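Local coordinates for ribonuclease P protein component 3 (Thermococcus kodakarensis KOD1, PDB 3WYZ), which is probably a protein subunit of ribonuclease P, the RNA-based complex that matures tRNA by cleaving the 5' ends of its precursors, at residues 105-110 and 133-138; 64-69 and 88-93; 11-16 and 207-212. All blocks are in the same frame, centred on the assembly; numbering follows the deposited sequence.

In the fold
Interactions 1 and 2 are buried pairings of neighbouring parallel strands, each closing a beta-alpha-beta unit of the TIM barrel-like domain, and strands 88-92 and 109-111 lie side by side, so the two contacts form one continuous piece of sheet. D108 OD2 ties them at 2.8 Å from L89 N. Interaction 3 lies further from the centre of the chain and joins regions near its two ends: strand 14-18, one of the two outermost, meets a helix-to-helix joint through one backbone bond instead of a ladder. Interaction 2 is mostly leucine, with A66 on the Y90 ring; interaction 1 has a water on its looser side; interaction 3 mixes aromatic rings with an asparagine. Y90 OH, 2.6 Å from M16 O, connects interactions 2 and 3.

Interaction 1. Residues 105-110 and 133-138; sequences SGVDAL and RGVAIG
V135 fits its forked side chain around the carbonyl of V107: its CG1 and CG2 each lie 3.4 Å from V107 O. With CG1 anti to the backbone N (chi1 179°), that methyl also reaches V107 CG1 at 3.9 Å, and the two valines cross obliquely. CG2 turns instead to the CA of G106, the glycine that closes the Schellman motif after helix 96-104. Beyond this tight wedge the backbones pair in parallel, A109 with A136 and L110 with I137. L110 N gives a 2.9 Å bond to A136 O, and G138 N gives a nearly straight one (176°) to L110 O. The strands are close enough for A109 CA to approach A136 O to 3.2 Å. Strand 136-140 here docks beside strand 109-111 in the TIM barrel-like sheet, the two joined by helix 124-133 in a beta-alpha-beta unit. On one face A109 CB and A136 CB meet, and F174 of strand 173-176 touches both; on the other, L110 CB touches I137 CD1. The looser side is where D108 O and G134 O share a water that donates to both. D108 O also accepts a longer bond, 3.2 Å from A136 N, and this donor sits above the D108 carbonyl plane. G134 and R133 are exposed. R133 NE makes a weak bond to E104 O.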
loop_
_atom_site.group_PDB
_atom_site.type_symbol
_atom_site.label_atom_id
_atom_site.label_comp_id
_atom_site.label_asym_id
_atom_site.label_seq_id
_atom_site.Cartn_x
_atom_site.Cartn_y
_atom_site.Cartn_z
ATOM N N SER A 105 -5.201 14.401 -3.051
ATOM C CA SER A 105 -4.361 14.520 -4.241
ATOM C C SER A 105 -4.541 13.411 -5.289
ATOM O O SER A 105 -3.918 13.464 -6.345
ATOM C CB SER A 105 -2.897 14.592 -3.824
ATOM O OG SER A 105 -2.705 15.680 -2.941
ATOM N N GLY A 106 -5.383 12.417 -5.011
ATOM C CA GLY A 106 -5.655 11.352 -5.980
ATOM C C GLY A 106 -4.460 10.436 -6.181
ATOM O O GLY A 106 -4.126 10.054 -7.302
ATOM N N VAL A 107 -3.814 10.087 -5.080
ATOM C CA VAL A 107 -2.654 9.211 -5.106
ATOM C C VAL A 107 -3.119 7.767 -5.352
ATOM O O VAL A 107 -4.284 7.435 -5.109
ATOM C CB VAL A 107 -1.857 9.351 -3.779
ATOM C CG1 VAL A 107 -2.321 8.360 -2.717
ATOM C CG2 VAL A 107 -0.381 9.210 -4.029
ATOM N N ASP A 108 -2.220 6.918 -5.848
ATOM C CA ASP A 108 -2.576 5.527 -6.174
ATOM C C ASP A 108 -3.025 4.756 -4.935
ATOM O O ASP A 108 -4.016 4.032 -4.977
ATOM C CB ASP A 108 -1.404 4.798 -6.844
ATOM C CG ASP A 108 -1.101 5.334 -8.240
ATOM O OD1 ASP A 108 -1.979 5.214 -9.124
ATOM O OD2 ASP A 108 0.009 5.881 -8.452
ATOM N N ALA A 109 -2.296 4.902 -3.833
ATOM C CA ALA A 109 -2.652 4.194 -2.607
ATOM C C ALA A 109 -2.150 4.880 -1.352
ATOM O O ALA A 109 -1.076 5.477 -1.347
ATOM C CB ALA A 109 -2.127 2.768 -2.651
ATOM N N LEU A 110 -2.950 4.773 -0.294
ATOM C CA LEU A 110 -2.549 5.151 1.048
ATOM C C LEU A 110 -2.263 3.868 1.813
ATOM O O LEU A 110 -3.159 3.047 2.003
ATOM C CB LEU A 110 -3.667 5.934 1.739
ATOM C CG LEU A 110 -3.404 6.428 3.163
ATOM C CD1 LEU A 110 -2.245 7.409 3.175
ATOM C CD2 LEU A 110 -4.659 7.062 3.754
ATOM N N ARG A 133 -12.277 9.819 -5.016
ATOM C CA ARG A 133 -10.983 10.086 -5.659
ATOM C C ARG A 133 -10.331 8.813 -6.216
ATOM O O ARG A 133 -9.278 8.886 -6.844
ATOM C CB ARG A 133 -10.012 10.742 -4.675
ATOM C CG ARG A 133 -10.469 12.063 -4.078
ATOM C CD ARG A 133 -10.439 13.221 -5.055
ATOM N NE ARG A 133 -10.313 14.503 -4.353
ATOM C CZ ARG A 133 -11.263 15.085 -3.610
ATOM N NH1 ARG A 133 -12.453 14.519 -3.439
ATOM N NH2 ARG A 133 -11.016 16.255 -3.024
ATOM N N GLY A 134 -10.938 7.652 -5.969
ATOM C CA GLY A 134 -10.393 6.375 -6.437
ATOM C C GLY A 134 -9.078 5.954 -5.798
ATOM O O GLY A 134 -8.309 5.212 -6.404
ATOM N N VAL A 135 -8.822 6.411 -4.571
ATOM C CA VAL A 135 -7.566 6.127 -3.873
ATOM C C VAL A 135 -7.671 4.812 -3.099
ATOM O O VAL A 135 -8.550 4.661 -2.255
ATOM C CB VAL A 135 -7.203 7.264 -2.899
ATOM C CG1 VAL A 135 -5.906 6.950 -2.157
ATOM C CG2 VAL A 135 -7.078 8.585 -3.650
ATOM N N ALA A 136 -6.771 3.872 -3.388
ATOM C CA ALA A 136 -6.790 2.556 -2.752
ATOM C C ALA A 136 -6.214 2.599 -1.343
ATOM O O ALA A 136 -5.358 3.426 -1.029
ATOM C CB ALA A 136 -6.018 1.549 -3.591
ATOM N N ILE A 137 -6.688 1.693 -0.495
ATOM C CA ILE A 137 -6.116 1.515 0.839
ATOM C C ILE A 137 -5.255 0.266 0.867
ATOM O O ILE A 137 -5.735 -0.814 0.538
ATOM C CB ILE A 137 -7.205 1.408 1.922
ATOM C CG1 ILE A 137 -8.067 2.672 1.931
ATOM C CG2 ILE A 137 -6.585 1.194 3.301
ATOM C CD1 ILE A 137 -7.333 3.943 2.326
ATOM N N GLY A 138 -3.997 0.431 1.277
ATOM C CA GLY A 138 -3.061 -0.674 1.429
ATOM C C GLY A 138 -3.034 -1.249 2.834
ATOM O O GLY A 138 -2.622 -0.581 3.778
HETATM O O HOH W 1 -5.939 3.583 -6.851
#

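Interaction 2. Residues 64-69 and 88-93; sequences KVALLL and LLYVQG
A66 sets its methyl on one face of the Y90 ring, a CH-pi contact displaced from the centre toward the rim, with A66 CB 3.3 Å from Y90 CE2. Y90 CG is anti to the carbonyl carbon, beside the backbone N (chi1 -62°), on the same face of the sheet as A66. On that face of the sheet, which carries A66 and Y90, L68 also lays CD1 onto the neighbouring backbone, 3.5 Å from Q92 N, and meets Y90 CB at 3.7 Å. On the other, with L67, L69 and L89, L89 CD1 is the common partner of two leucines: L69 CD1 touches it at 3.7 Å and L67 CD2 lies farther off at 4.2 Å.

What sets these side chains in register is a parallel ladder pairing A66, L67, L68 and L69 with L88, L89, Y90 and V91. Five backbone bonds build it, from the short L67 N to L88 O (2.6 Å) to the nearly straight L69 N to Y90 O (175°). L67 O accepts from Y90 N. The short strand axes come within 4.4 Å and are 26° apart, the twist of a parallel sheet.

Farther out, Y90 OH is anchored on M16 O and Q92 OE1 binds a glycerol, probably from the crystallisation liquor. Helix 74-83, the crossover between these strands, places V80 against L69 and L89, while T37 of strand 33-41 touches A66, L68 and Y90. Strands 33-41 and 109-111 continue the sheet on either side.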
loop_
_atom_site.group_PDB
_atom_site.type_symbol
_atom_site.label_atom_id
_atom_site.label_comp_id
_atom_site.label_asym_id
_atom_site.label_seq_id
_atom_site.Cartn_x
_atom_site.Cartn_y
_atom_site.Cartn_z
ATOM N N LYS A 64 7.999 -3.297 -12.693
ATOM C CA LYS A 64 6.983 -2.465 -12.049
ATOM C C LYS A 64 7.564 -1.827 -10.792
ATOM O O LYS A 64 8.135 -2.516 -9.943
ATOM C CB LYS A 64 5.755 -3.299 -11.687
ATOM C CG LYS A 64 5.040 -3.909 -12.885
ATOM C CD LYS A 64 4.289 -2.843 -13.659
ATOM C CE LYS A 64 3.483 -3.410 -14.821
ATOM N NZ LYS A 64 2.906 -2.370 -15.729
ATOM N N VAL A 65 7.414 -0.514 -10.673
ATOM C CA VAL A 65 8.002 0.230 -9.569
ATOM C C VAL A 65 6.969 1.143 -8.916
ATOM O O VAL A 65 6.210 1.835 -9.603
ATOM C CB VAL A 65 9.225 1.066 -10.037
ATOM C CG1 VAL A 65 9.781 1.907 -8.895
ATOM C CG2 VAL A 65 10.318 0.154 -10.577
ATOM N N ALA A 66 6.943 1.130 -7.584
ATOM C CA ALA A 66 6.137 2.076 -6.810
ATOM C C ALA A 66 7.044 3.000 -6.010
ATOM O O ALA A 66 8.166 2.638 -5.658
ATOM C CB ALA A 66 5.198 1.338 -5.887
ATOM N N LEU A 67 6.550 4.196 -5.730
ATOM C CA LEU A 67 7.283 5.174 -4.949
ATOM C C LEU A 67 6.528 5.456 -3.653
ATOM O O LEU A 67 5.414 5.990 -3.682
ATOM C CB LEU A 67 7.444 6.453 -5.764
ATOM C CG LEU A 67 8.418 7.500 -5.232
ATOM C CD1 LEU A 67 9.850 6.979 -5.265
ATOM C CD2 LEU A 67 8.283 8.774 -6.054
ATOM N N LEU A 68 7.127 5.095 -2.522
ATOM C CA LEU A 68 6.497 5.303 -1.219
ATOM C C LEU A 68 7.031 6.565 -0.550
ATOM O O LEU A 68 8.188 6.611 -0.126
ATOM C CB LEU A 68 6.717 4.089 -0.311
ATOM C CG LEU A 68 6.205 4.227 1.129
ATOM C CD1 LEU A 68 4.688 4.298 1.165
ATOM C CD2 LEU A 68 6.714 3.080 1.985
ATOM N N LEU A 69 6.172 7.575 -0.446
ATOM C CA LEU A 69 6.533 8.837 0.184
ATOM C C LEU A 69 6.240 8.789 1.676
ATOM O O LEU A 69 5.098 8.570 2.085
ATOM C CB LEU A 69 5.756 9.999 -0.443
ATOM C CG LEU A 69 5.863 10.194 -1.954
ATOM C CD1 LEU A 69 5.101 11.452 -2.356
ATOM C CD2 LEU A 69 7.314 10.262 -2.417
ATOM N N LEU A 88 4.059 4.047 -9.589
ATOM C CA LEU A 88 2.914 4.181 -8.704
ATOM C C LEU A 88 3.331 5.070 -7.551
ATOM O O LEU A 88 4.441 4.948 -7.035
ATOM C CB LEU A 88 2.463 2.831 -8.150
ATOM C CG LEU A 88 2.020 1.788 -9.165
ATOM C CD1 LEU A 88 1.661 0.496 -8.462
ATOM C CD2 LEU A 88 0.866 2.270 -10.031
ATOM N N LEU A 89 2.436 5.963 -7.145
ATOM C CA LEU A 89 2.701 6.838 -6.020
ATOM C C LEU A 89 1.965 6.315 -4.792
ATOM O O LEU A 89 0.741 6.398 -4.713
ATOM C CB LEU A 89 2.281 8.273 -6.349
ATOM C CG LEU A 89 2.731 9.368 -5.370
ATOM C CD1 LEU A 89 4.243 9.412 -5.261
ATOM C CD2 LEU A 89 2.193 10.730 -5.802
ATOM N N TYR A 90 2.719 5.751 -3.855
ATOM C CA TYR A 90 2.186 5.380 -2.549
ATOM C C TYR A 90 2.522 6.462 -1.532
ATOM O O TYR A 90 3.486 7.205 -1.701
ATOM C CB TYR A 90 2.779 4.061 -2.054
ATOM C CG TYR A 90 2.497 2.835 -2.892
ATOM C CD1 TYR A 90 1.413 2.774 -3.770
ATOM C CD2 TYR A 90 3.295 1.708 -2.760
ATOM C CE1 TYR A 90 1.162 1.637 -4.517
ATOM C CE2 TYR A 90 3.047 0.571 -3.494
ATOM C CZ TYR A 90 1.984 0.538 -4.373
ATOM O OH TYR A 90 1.753 -0.604 -5.099
ATOM N N VAL A 91 1.716 6.538 -0.476
ATOM C CA VAL A 91 1.990 7.414 0.656
ATOM C C VAL A 91 1.851 6.613 1.943
ATOM O O VAL A 91 0.879 5.889 2.129
ATOM C CB VAL A 91 1.040 8.629 0.688
ATOM C CG1 VAL A 91 1.272 9.471 1.943
ATOM C CG2 VAL A 91 1.222 9.478 -0.556
ATOM N N GLN A 92 2.843 6.748 2.818
ATOM C CA GLN A 92 2.823 6.127 4.131
ATOM C C GLN A 92 1.805 6.842 5.015
ATOM O O GLN A 92 1.896 8.056 5.214
ATOM C CB GLN A 92 4.213 6.221 4.765
ATOM C CG GLN A 92 4.360 5.598 6.147
ATOM C CD GLN A 92 4.769 4.141 6.087
ATOM O OE1 GLN A 92 3.957 3.276 5.762
ATOM N NE2 GLN A 92 6.031 3.860 6.400
ATOM N N GLY A 93 0.842 6.081 5.536
ATOM C CA GLY A 93 -0.154 6.607 6.456
ATOM C C GLY A 93 0.391 6.753 7.864
ATOM O O GLY A 93 1.486 6.289 8.157
#

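Interaction 3. Residues 11-16 and 207-212; sequences DYFVEM and ASLNFY
N210 lays its side chain across Y12 at about a right angle, its CB 3.2 Å from Y12 O and its ND2 3.8 Å from Y12 CB. CG is anti to the backbone N (chi1 -175°), and CG too lies against that carbonyl. The amide and ring planes are 44° apart, and the contact is with Y12 CB and O. ND2 stands near Y12 O, but the angle is too poor for a hydrogen bond; N210 OD1 is bonded by R214 NH1, while Y12 OH bonds to E33.

Two residues on from Y12, V14 N donates to L209 O at 2.8 Å, in the carbonyl plane although bent at the hydrogen (140°). The same oxygen takes a CA-H contact from F13 CA at 3.5 Å. Strand 14-18 is an outermost strand of the sheet. The backbones of F13, just before the strand, and of E15 in it bond to D32, E33 and V35 beside them, while V14 N bonds instead to L209 O, a carbonyl outside the sheet. E15 reaches from this strand to T176 and S177, at the end of the other outermost strand, 173-176, of the TIM barrel-like sheet.

L209 also supplies the apolar part. Its CB meets the edge of the F13 ring near the ring plane: L209 CB is 3.9 Å from F13 CD1, and L209 CD1 is 4.1 Å from the same atom. L191 and M192 of helix 188-198 back this leucine, and P213 of helix 211-217 touches V14 and M16.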
loop_
_atom_site.group_PDB
_atom_site.type_symbol
_atom_site.label_atom_id
_atom_site.label_comp_id
_atom_site.label_asym_id
_atom_site.label_seq_id
_atom_site.Cartn_x
_atom_site.Cartn_y
_atom_site.Cartn_z
ATOM N N ASP A 11 -7.113 -17.947 -9.775
ATOM C CA ASP A 11 -5.937 -18.005 -8.914
ATOM C C ASP A 11 -4.821 -17.098 -9.407
ATOM O O ASP A 11 -3.700 -17.542 -9.612
ATOM C CB ASP A 11 -5.442 -19.450 -8.794
ATOM C CG ASP A 11 -6.383 -20.320 -7.988
ATOM O OD1 ASP A 11 -7.322 -19.771 -7.368
ATOM O OD2 ASP A 11 -6.182 -21.554 -7.971
ATOM N N TYR A 12 -5.134 -15.820 -9.581
ATOM C CA TYR A 12 -4.153 -14.838 -10.019
ATOM C C TYR A 12 -3.858 -13.887 -8.858
ATOM O O TYR A 12 -4.781 -13.325 -8.272
ATOM C CB TYR A 12 -4.686 -14.072 -11.229
ATOM C CG TYR A 12 -3.644 -13.216 -11.908
ATOM C CD1 TYR A 12 -3.425 -11.895 -11.501
ATOM C CD2 TYR A 12 -2.868 -13.720 -12.949
ATOM C CE1 TYR A 12 -2.463 -11.105 -12.114
ATOM C CE2 TYR A 12 -1.904 -12.937 -13.565
ATOM C CZ TYR A 12 -1.706 -11.632 -13.142
ATOM O OH TYR A 12 -0.751 -10.854 -13.745
ATOM N N PHE A 13 -2.582 -13.701 -8.528
ATOM C CA PHE A 13 -2.196 -12.936 -7.336
ATOM C C PHE A 13 -1.116 -11.898 -7.627
ATOM O O PHE A 13 -0.164 -12.180 -8.341
ATOM C CB PHE A 13 -1.709 -13.893 -6.242
ATOM C CG PHE A 13 -2.710 -14.959 -5.886
ATOM C CD1 PHE A 13 -3.909 -14.625 -5.260
ATOM C CD2 PHE A 13 -2.465 -16.294 -6.185
ATOM C CE1 PHE A 13 -4.836 -15.598 -4.935
ATOM C CE2 PHE A 13 -3.386 -17.274 -5.858
ATOM C CZ PHE A 13 -4.575 -16.925 -5.237
ATOM N N VAL A 14 -1.268 -10.704 -7.051
ATOM C CA VAL A 14 -0.330 -9.592 -7.259
ATOM C C VAL A 14 0.183 -9.064 -5.916
ATOM O O VAL A 14 -0.599 -8.809 -5.010
ATOM C CB VAL A 14 -0.992 -8.437 -8.021
ATOM C CG1 VAL A 14 -0.041 -7.246 -8.141
ATOM C CG2 VAL A 14 -1.456 -8.904 -9.398
ATOM N N GLU A 15 1.497 -8.910 -5.796
ATOM C CA GLU A 15 2.100 -8.319 -4.598
ATOM C C GLU A 15 2.438 -6.863 -4.903
ATOM O O GLU A 15 3.316 -6.588 -5.708
ATOM C CB GLU A 15 3.341 -9.115 -4.186
ATOM C CG GLU A 15 4.177 -8.524 -3.056
ATOM C CD GLU A 15 3.364 -8.041 -1.866
ATOM O OE1 GLU A 15 2.890 -6.895 -1.909
ATOM O OE2 GLU A 15 3.229 -8.794 -0.875
ATOM N N MET A 16 1.720 -5.949 -4.253
ATOM C CA MET A 16 1.768 -4.523 -4.567
ATOM C C MET A 16 2.906 -3.756 -3.909
ATOM O O MET A 16 3.206 -2.645 -4.326
ATOM C CB MET A 16 0.454 -3.850 -4.167
ATOM C CG MET A 16 -0.742 -4.251 -5.005
ATOM S SD MET A 16 -0.553 -3.778 -6.725
ATOM C CE MET A 16 -0.897 -2.017 -6.648
ATOM N N ALA A 207 -10.097 -10.838 -4.046
ATOM C CA ALA A 207 -10.134 -9.635 -4.889
ATOM C C ALA A 207 -9.070 -8.614 -4.503
ATOM O O ALA A 207 -8.575 -7.884 -5.365
ATOM C CB ALA A 207 -11.509 -8.991 -4.852
ATOM N N SER A 208 -8.708 -8.573 -3.221
ATOM C CA SER A 208 -7.648 -7.687 -2.737
ATOM C C SER A 208 -6.244 -8.046 -3.253
ATOM O O SER A 208 -5.339 -7.207 -3.222
ATOM C CB SER A 208 -7.647 -7.655 -1.207
ATOM O OG SER A 208 -8.873 -7.134 -0.720
ATOM N N LEU A 209 -6.051 -9.283 -3.703
ATOM C CA LEU A 209 -4.794 -9.698 -4.334
ATOM C C LEU A 209 -4.909 -9.869 -5.851
ATOM O O LEU A 209 -3.898 -9.981 -6.541
ATOM C CB LEU A 209 -4.307 -11.009 -3.722
ATOM C CG LEU A 209 -3.870 -10.979 -2.257
ATOM C CD1 LEU A 209 -3.454 -12.378 -1.827
ATOM C CD2 LEU A 209 -2.739 -9.980 -2.029
ATOM N N ASN A 210 -6.132 -9.875 -6.371
ATOM C CA ASN A 210 -6.372 -10.183 -7.778
ATOM C C ASN A 210 -6.951 -8.970 -8.502
ATOM O O ASN A 210 -6.234 -8.260 -9.222
ATOM C CB ASN A 210 -7.293 -11.409 -7.876
ATOM C CG ASN A 210 -7.506 -11.892 -9.302
ATOM O OD1 ASN A 210 -7.298 -11.161 -10.272
ATOM N ND2 ASN A 210 -7.929 -13.144 -9.433
ATOM N N PHE A 211 -8.232 -8.706 -8.275
ATOM C CA PHE A 211 -8.971 -7.718 -9.059
ATOM C C PHE A 211 -8.514 -6.279 -8.836
ATOM O O PHE A 211 -8.339 -5.531 -9.794
ATOM C CB PHE A 211 -10.468 -7.847 -8.772
ATOM C CG PHE A 211 -11.296 -6.798 -9.436
ATOM C CD1 PHE A 211 -11.543 -6.856 -10.802
ATOM C CD2 PHE A 211 -11.826 -5.745 -8.702
ATOM C CE1 PHE A 211 -12.307 -5.882 -11.426
ATOM C CE2 PHE A 211 -12.589 -4.771 -9.320
ATOM C CZ PHE A 211 -12.828 -4.837 -10.684
ATOM N N TYR A 212 -8.336 -5.885 -7.580
ATOM C CA TYR A 212 -7.999 -4.494 -7.267
ATOM C C TYR A 212 -6.580 -4.086 -7.652
ATOM O O TYR A 212 -6.382 -2.968 -8.118
ATOM C CB TYR A 212 -8.273 -4.182 -5.796
ATOM C CG TYR A 212 -9.748 -4.079 -5.491
ATOM C CD1 TYR A 212 -10.495 -2.993 -5.938
ATOM C CD2 TYR A 212 -10.404 -5.079 -4.786
ATOM C CE1 TYR A 212 -11.846 -2.900 -5.671
ATOM C CE2 TYR A 212 -11.759 -4.998 -4.524
ATOM C CZ TYR A 212 -12.475 -3.908 -4.965
ATOM O OH TYR A 212 -13.823 -3.827 -4.696
#